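GH3 beta-N-acetylglucosaminidase (Paenibacillaceae, PDB 6K5J) releases terminal, non-reducing beta-linked N-acetylglucosamine units by hydrolysis, probably from chitin-derived oligosaccharides, as a glycoside hydrolase family 3 beta-N-acetylglucosaminidase. Local coordinates at residues Glu370-Leu384 against Leu513-Leu527. Residues are numbered along the deposited sequence; the frame is centred on the assembly and turned at random.
Sequences EKSITLLRSEGEFTL and LALVLTGQIAVQGTL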
loop_
_atom_site.group_PDB
_atom_site.type_symbol
_atom_site.label_atom_id
_atom_site.label_comp_id
_atom_site.label_asym_id
_atom_site.label_seq_id
_atom_site.Cartn_x
_atom_site.Cartn_y
_atom_site.Cartn_z
ATOM N N GLU A 370 -8.173 -10.447 15.182
ATOM C CA GLU A 370 -9.253 -11.291 15.700
ATOM C C GLU A 370 -10.625 -10.766 15.287
ATOM O O GLU A 370 -11.562 -11.552 15.114
ATOM C CB GLU A 370 -9.175 -11.397 17.228
ATOM C CG GLU A 370 -7.930 -12.138 17.745
ATOM C CD GLU A 370 -7.904 -12.282 19.267
ATOM O OE1 GLU A 370 -8.934 -12.016 19.920
ATOM O OE2 GLU A 370 -6.846 -12.661 19.806
ATOM N N LYS A 371 -10.768 -9.445 15.140
ATOM C CA LYS A 371 -12.039 -8.856 14.734
ATOM C C LYS A 371 -12.253 -8.872 13.225
ATOM O O LYS A 371 -13.362 -8.574 12.770
ATOM C CB LYS A 371 -12.139 -7.402 15.235
ATOM C CG LYS A 371 -12.351 -7.257 16.739
ATOM C CD LYS A 371 -12.418 -5.775 17.168
ATOM C CE LYS A 371 -13.826 -5.185 17.017
ATOM N NZ LYS A 371 -13.862 -3.686 17.192
ATOM N N SER A 372 -11.231 -9.220 12.448
ATOM C CA SER A 372 -11.229 -9.067 10.999
ATOM C C SER A 372 -11.649 -10.331 10.249
ATOM O O SER A 372 -12.375 -10.232 9.253
ATOM C CB SER A 372 -9.822 -8.619 10.549
ATOM O OG SER A 372 -9.734 -8.434 9.151
ATOM N N ILE A 373 -11.232 -11.518 10.713
ATOM C CA ILE A 373 -11.512 -12.761 9.991
ATOM C C ILE A 373 -13.000 -12.880 9.701
ATOM O O ILE A 373 -13.842 -12.701 10.590
ATOM C CB ILE A 373 -11.019 -13.983 10.789
ATOM C CG1 ILE A 373 -9.548 -13.801 11.213
ATOM C CG2 ILE A 373 -11.247 -15.254 9.958
ATOM C CD1 ILE A 373 -8.558 -13.685 10.044
ATOM N N THR A 374 -13.322 -13.213 8.453
ATOM C CA THR A 374 -14.685 -13.195 7.944
ATOM C C THR A 374 -15.042 -14.560 7.375
ATOM O O THR A 374 -14.217 -15.205 6.730
ATOM C CB THR A 374 -14.812 -12.111 6.868
ATOM O OG1 THR A 374 -14.411 -10.855 7.434
ATOM C CG2 THR A 374 -16.239 -12.015 6.344
ATOM N N LEU A 375 -16.266 -15.010 7.630
ATOM C CA LEU A 375 -16.774 -16.259 7.077
ATOM C C LEU A 375 -17.767 -15.915 5.976
ATOM O O LEU A 375 -18.810 -15.316 6.247
ATOM C CB LEU A 375 -17.441 -17.118 8.157
ATOM C CG LEU A 375 -18.061 -18.461 7.713
ATOM C CD1 LEU A 375 -17.064 -19.307 6.916
ATOM C CD2 LEU A 375 -18.564 -19.242 8.915
ATOM N N LEU A 376 -17.447 -16.284 4.741
ATOM C CA LEU A 376 -18.311 -15.966 3.611
ATOM C C LEU A 376 -19.244 -17.104 3.234
ATOM O O LEU A 376 -20.319 -16.853 2.679
ATOM C CB LEU A 376 -17.469 -15.590 2.383
ATOM C CG LEU A 376 -16.871 -14.182 2.321
ATOM C CD1 LEU A 376 -15.711 -14.061 3.264
ATOM C CD2 LEU A 376 -16.403 -13.883 0.894
ATOM N N ARG A 377 -18.876 -18.346 3.535
ATOM C CA ARG A 377 -19.676 -19.481 3.100
ATOM C C ARG A 377 -19.381 -20.648 4.028
ATOM O O ARG A 377 -18.227 -20.875 4.381
ATOM C CB ARG A 377 -19.355 -19.859 1.645
ATOM C CG ARG A 377 -20.127 -21.070 1.135
ATOM C CD ARG A 377 -19.650 -21.517 -0.241
ATOM N NE ARG A 377 -19.919 -20.519 -1.260
ATOM C CZ ARG A 377 -19.353 -20.505 -2.458
ATOM N NH1 ARG A 377 -18.473 -21.442 -2.792
ATOM N NH2 ARG A 377 -19.668 -19.556 -3.325
ATOM N N SER A 378 -20.423 -21.371 4.427
ATOM C CA SER A 378 -20.233 -22.592 5.202
ATOM C C SER A 378 -21.515 -23.403 5.145
ATOM O O SER A 378 -22.594 -22.875 4.858
ATOM C CB SER A 378 -19.854 -22.303 6.654
ATOM O OG SER A 378 -20.869 -21.546 7.273
ATOM N N GLU A 379 -21.381 -24.697 5.427
ATOM C CA GLU A 379 -22.493 -25.639 5.356
ATOM C C GLU A 379 -22.752 -26.336 6.686
ATOM O O GLU A 379 -23.378 -27.399 6.710
ATOM C CB GLU A 379 -22.231 -26.682 4.274
ATOM C CG GLU A 379 -22.938 -26.412 2.978
ATOM C CD GLU A 379 -22.520 -27.384 1.898
ATOM O OE1 GLU A 379 -22.291 -28.573 2.224
ATOM O OE2 GLU A 379 -22.407 -26.955 0.731
ATOM N N GLY A 380 -22.293 -25.763 7.789
ATOM C CA GLY A 380 -22.372 -26.441 9.067
ATOM C C GLY A 380 -21.081 -26.263 9.830
ATOM O O GLY A 380 -20.402 -25.248 9.659
ATOM N N GLU A 381 -20.717 -27.231 10.662
ATOM C CA GLU A 381 -19.515 -27.083 11.468
ATOM C C GLU A 381 -18.271 -27.179 10.598
ATOM O O GLU A 381 -18.223 -27.940 9.628
ATOM C CB GLU A 381 -19.480 -28.127 12.585
ATOM C CG GLU A 381 -18.725 -27.653 13.832
ATOM C CD GLU A 381 -18.902 -26.155 14.091
ATOM O OE1 GLU A 381 -19.933 -25.771 14.698
ATOM O OE2 GLU A 381 -18.012 -25.362 13.675
ATOM N N PHE A 382 -17.268 -26.372 10.937
ATOM C CA PHE A 382 -16.009 -26.358 10.210
ATOM C C PHE A 382 -14.787 -26.526 11.101
ATOM O O PHE A 382 -13.687 -26.693 10.570
ATOM C CB PHE A 382 -15.852 -25.044 9.434
ATOM C CG PHE A 382 -15.937 -23.829 10.312
ATOM C CD1 PHE A 382 -14.855 -23.441 11.088
ATOM C CD2 PHE A 382 -17.107 -23.096 10.388
ATOM C CE1 PHE A 382 -14.936 -22.335 11.914
ATOM C CE2 PHE A 382 -17.194 -21.993 11.210
ATOM C CZ PHE A 382 -16.106 -21.607 11.974
ATOM N N THR A 383 -14.930 -26.465 12.421
ATOM C CA THR A 383 -13.752 -26.397 13.275
ATOM C C THR A 383 -12.922 -27.673 13.164
ATOM O O THR A 383 -13.457 -28.780 13.049
ATOM C CB THR A 383 -14.157 -26.144 14.723
ATOM O OG1 THR A 383 -15.201 -27.047 15.091
ATOM C CG2 THR A 383 -14.655 -24.710 14.882
ATOM N N LEU A 384 -11.602 -27.502 13.179
ATOM C CA LEU A 384 -10.687 -28.619 12.989
ATOM C C LEU A 384 -10.788 -29.622 14.136
ATOM O O LEU A 384 -11.002 -29.250 15.292
ATOM C CB LEU A 384 -9.252 -28.102 12.875
ATOM C CG LEU A 384 -8.936 -27.201 11.677
ATOM C CD1 LEU A 384 -7.539 -26.612 11.826
ATOM C CD2 LEU A 384 -9.055 -27.962 10.372
ATOM N N LEU A 513 -6.802 -16.386 12.242
ATOM C CA LEU A 513 -7.414 -17.433 11.436
ATOM C C LEU A 513 -7.305 -18.787 12.124
ATOM O O LEU A 513 -8.266 -19.562 12.137
ATOM C CB LEU A 513 -6.755 -17.474 10.059
ATOM C CG LEU A 513 -7.194 -18.600 9.137
ATOM C CD1 LEU A 513 -8.699 -18.481 8.833
ATOM C CD2 LEU A 513 -6.372 -18.524 7.865
ATOM N N ALA A 514 -6.134 -19.095 12.694
ATOM C CA ALA A 514 -5.976 -20.349 13.423
ATOM C C ALA A 514 -6.942 -20.421 14.597
ATOM O O ALA A 514 -7.551 -21.469 14.845
ATOM C CB ALA A 514 -4.532 -20.500 13.912
ATOM N N LEU A 515 -7.098 -19.316 15.332
ATOM C CA LEU A 515 -8.013 -19.318 16.471
ATOM C C LEU A 515 -9.456 -19.554 16.028
ATOM O O LEU A 515 -10.232 -20.194 16.740
ATOM C CB LEU A 515 -7.904 -18.003 17.244
ATOM C CG LEU A 515 -6.552 -17.730 17.922
ATOM C CD1 LEU A 515 -6.468 -16.287 18.374
ATOM C CD2 LEU A 515 -6.316 -18.661 19.105
ATOM N N VAL A 516 -9.840 -19.024 14.867
ATOM C CA VAL A 516 -11.187 -19.273 14.353
ATOM C C VAL A 516 -11.356 -20.746 13.994
ATOM O O VAL A 516 -12.330 -21.398 14.401
ATOM C CB VAL A 516 -11.476 -18.367 13.142
ATOM C CG1 VAL A 516 -12.711 -18.876 12.371
ATOM C CG2 VAL A 516 -11.671 -16.930 13.585
ATOM N N LEU A 517 -10.415 -21.286 13.211
ATOM C CA LEU A 517 -10.512 -22.651 12.707
ATOM C C LEU A 517 -10.476 -23.688 13.820
ATOM O O LEU A 517 -10.996 -24.792 13.637
ATOM C CB LEU A 517 -9.370 -22.924 11.720
ATOM C CG LEU A 517 -9.348 -22.081 10.452
ATOM C CD1 LEU A 517 -8.151 -22.441 9.566
ATOM C CD2 LEU A 517 -10.662 -22.249 9.703
ATOM N N THR A 518 -9.878 -23.364 14.968
ATOM C CA THR A 518 -9.845 -24.274 16.103
ATOM C C THR A 518 -10.943 -23.982 17.126
ATOM O O THR A 518 -10.918 -24.543 18.221
ATOM C CB THR A 518 -8.461 -24.228 16.773
ATOM O OG1 THR A 518 -8.174 -22.893 17.208
ATOM C CG2 THR A 518 -7.387 -24.654 15.794
ATOM N N GLY A 519 -11.891 -23.100 16.810
ATOM C CA GLY A 519 -12.990 -22.857 17.729
ATOM C C GLY A 519 -12.646 -22.057 18.966
ATOM O O GLY A 519 -13.429 -22.036 19.922
ATOM N N GLN A 520 -11.491 -21.391 18.985
ATOM C CA GLN A 520 -11.128 -20.612 20.161
ATOM C C GLN A 520 -11.781 -19.234 20.166
ATOM O O GLN A 520 -12.103 -18.714 21.242
ATOM C CB GLN A 520 -9.604 -20.491 20.247
ATOM C CG GLN A 520 -8.949 -21.849 20.518
ATOM C CD GLN A 520 -7.440 -21.782 20.517
ATOM O OE1 GLN A 520 -6.835 -21.318 21.488
ATOM N NE2 GLN A 520 -6.814 -22.253 19.433
ATOM N N ILE A 521 -11.981 -18.625 18.994
ATOM C CA ILE A 521 -12.715 -17.368 18.896
ATOM C C ILE A 521 -13.787 -17.513 17.827
ATOM O O ILE A 521 -13.712 -18.369 16.943
ATOM C CB ILE A 521 -11.799 -16.163 18.579
ATOM C CG1 ILE A 521 -11.171 -16.304 17.178
ATOM C CG2 ILE A 521 -10.694 -16.018 19.640
ATOM C CD1 ILE A 521 -10.182 -15.129 16.827
ATOM N N ALA A 522 -14.807 -16.673 17.932
ATOM C CA ALA A 522 -15.860 -16.629 16.936
ATOM C C ALA A 522 -15.483 -15.657 15.825
ATOM O O ALA A 522 -14.673 -14.747 16.012
ATOM C CB ALA A 522 -17.187 -16.197 17.570
ATOM N N VAL A 523 -16.097 -15.848 14.660
ATOM C CA VAL A 523 -15.879 -14.908 13.568
ATOM C C VAL A 523 -16.665 -13.637 13.849
ATOM O O VAL A 523 -17.844 -13.673 14.223
ATOM C CB VAL A 523 -16.267 -15.513 12.209
ATOM C CG1 VAL A 523 -15.026 -16.060 11.499
ATOM C CG2 VAL A 523 -17.314 -16.582 12.370
ATOM N N GLN A 524 -15.996 -12.499 13.695
ATOM C CA GLN A 524 -16.642 -11.204 13.879
ATOM C C GLN A 524 -16.566 -10.314 12.650
ATOM O O GLN A 524 -17.267 -9.297 12.604
ATOM C CB GLN A 524 -16.021 -10.446 15.064
ATOM C CG GLN A 524 -16.168 -11.122 16.439
ATOM C CD GLN A 524 -15.516 -10.295 17.542
ATOM O OE1 GLN A 524 -14.474 -10.667 18.075
ATOM N NE2 GLN A 524 -16.120 -9.164 17.873
ATOM N N GLY A 525 -15.750 -10.658 11.661
ATOM C CA GLY A 525 -15.533 -9.762 10.545
ATOM C C GLY A 525 -16.733 -9.707 9.627
ATOM O O GLY A 525 -17.553 -10.623 9.572
ATOM N N THR A 526 -16.832 -8.608 8.890
ATOM C CA THR A 526 -17.874 -8.423 7.887
ATOM C C THR A 526 -17.207 -8.088 6.563
ATOM O O THR A 526 -16.382 -7.174 6.509
ATOM C CB THR A 526 -18.828 -7.297 8.306
ATOM O OG1 THR A 526 -19.609 -7.731 9.428
ATOM C CG2 THR A 526 -19.758 -6.918 7.161
ATOM N N LEU A 527 -17.558 -8.810 5.503
ATOM C CA LEU A 527 -16.974 -8.548 4.193
ATOM C C LEU A 527 -17.137 -7.072 3.821
ATOM O O LEU A 527 -18.276 -6.587 3.724
ATOM C CB LEU A 527 -17.647 -9.428 3.146
ATOM C CG LEU A 527 -17.176 -9.259 1.705
ATOM C CD1 LEU A 527 -15.778 -9.825 1.528
ATOM C CD2 LEU A 527 -18.173 -9.927 0.747
HETATM O O HOH W 1 -13.062 -12.982 17.084
HETATM O O HOH W 2 -13.311 -12.541 13.278
HETATM O O HOH W 3 -18.013 -13.345 9.167
HETATM O O HOH W 4 -10.427 -27.472 16.880
#
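A Schellman motif closes helix 507-517 where segment 370-384, which carries edge strand 374-377 of a mixed six-stranded sheet, packs against it. Gly-519, at positive phi, is the C-prime residue, its N bonded to Val-516 O, while Gln-520 N returns to Leu-515 O. Beside this turn Leu-384 N donates to Leu-517 O (2.8 Å, N-H...O 165°), and Thr-383 CG2 lies against the Gly-519 backbone. Segment 370-384 meets Val-516 at two places: Val-516 CG2 lies 4.0 Å from Ile-373 CG2, the two side chains running past each other in opposite directions, and Val-516 O meets the Phe-382 ring edge in plane, 3.7 Å from CE1. The ring also packs edge-to-face with Phe-500, and Glu-381 OE2 covers one face. Val-523 CG1 touches Ile-373 CG2 at 4.2 Å. Farther along, Gly-525 N donates to Ile-373 O (3.0 Å), bent and from above the carbonyl plane, and Gly-525 CA makes a CA-H...O contact with Ser-372 O (3.4 Å). With OG1 anti to its carbonyl carbon (chi1 -56°), Thr-374 bonds Ser-372 O (2.8 Å) in the carbonyl plane and also pairs with Tyr-503 OH, while CG2 rests 3.6 Å from Leu-527 N. A valine at Thr-374 would probably leave Ser-372 O and Tyr-503 OH without this hydroxyl partner. One water links Glu-370 O and Ile-373 O to Gln-524 N; another joins Leu-375 N to Gly-525 O. Together these contacts bind an antiparallel edge strand to a Schellman-capped helix and the chain leaving it, in an alpha/beta sheet domain consistent with the second domain of family 3 hydrolases.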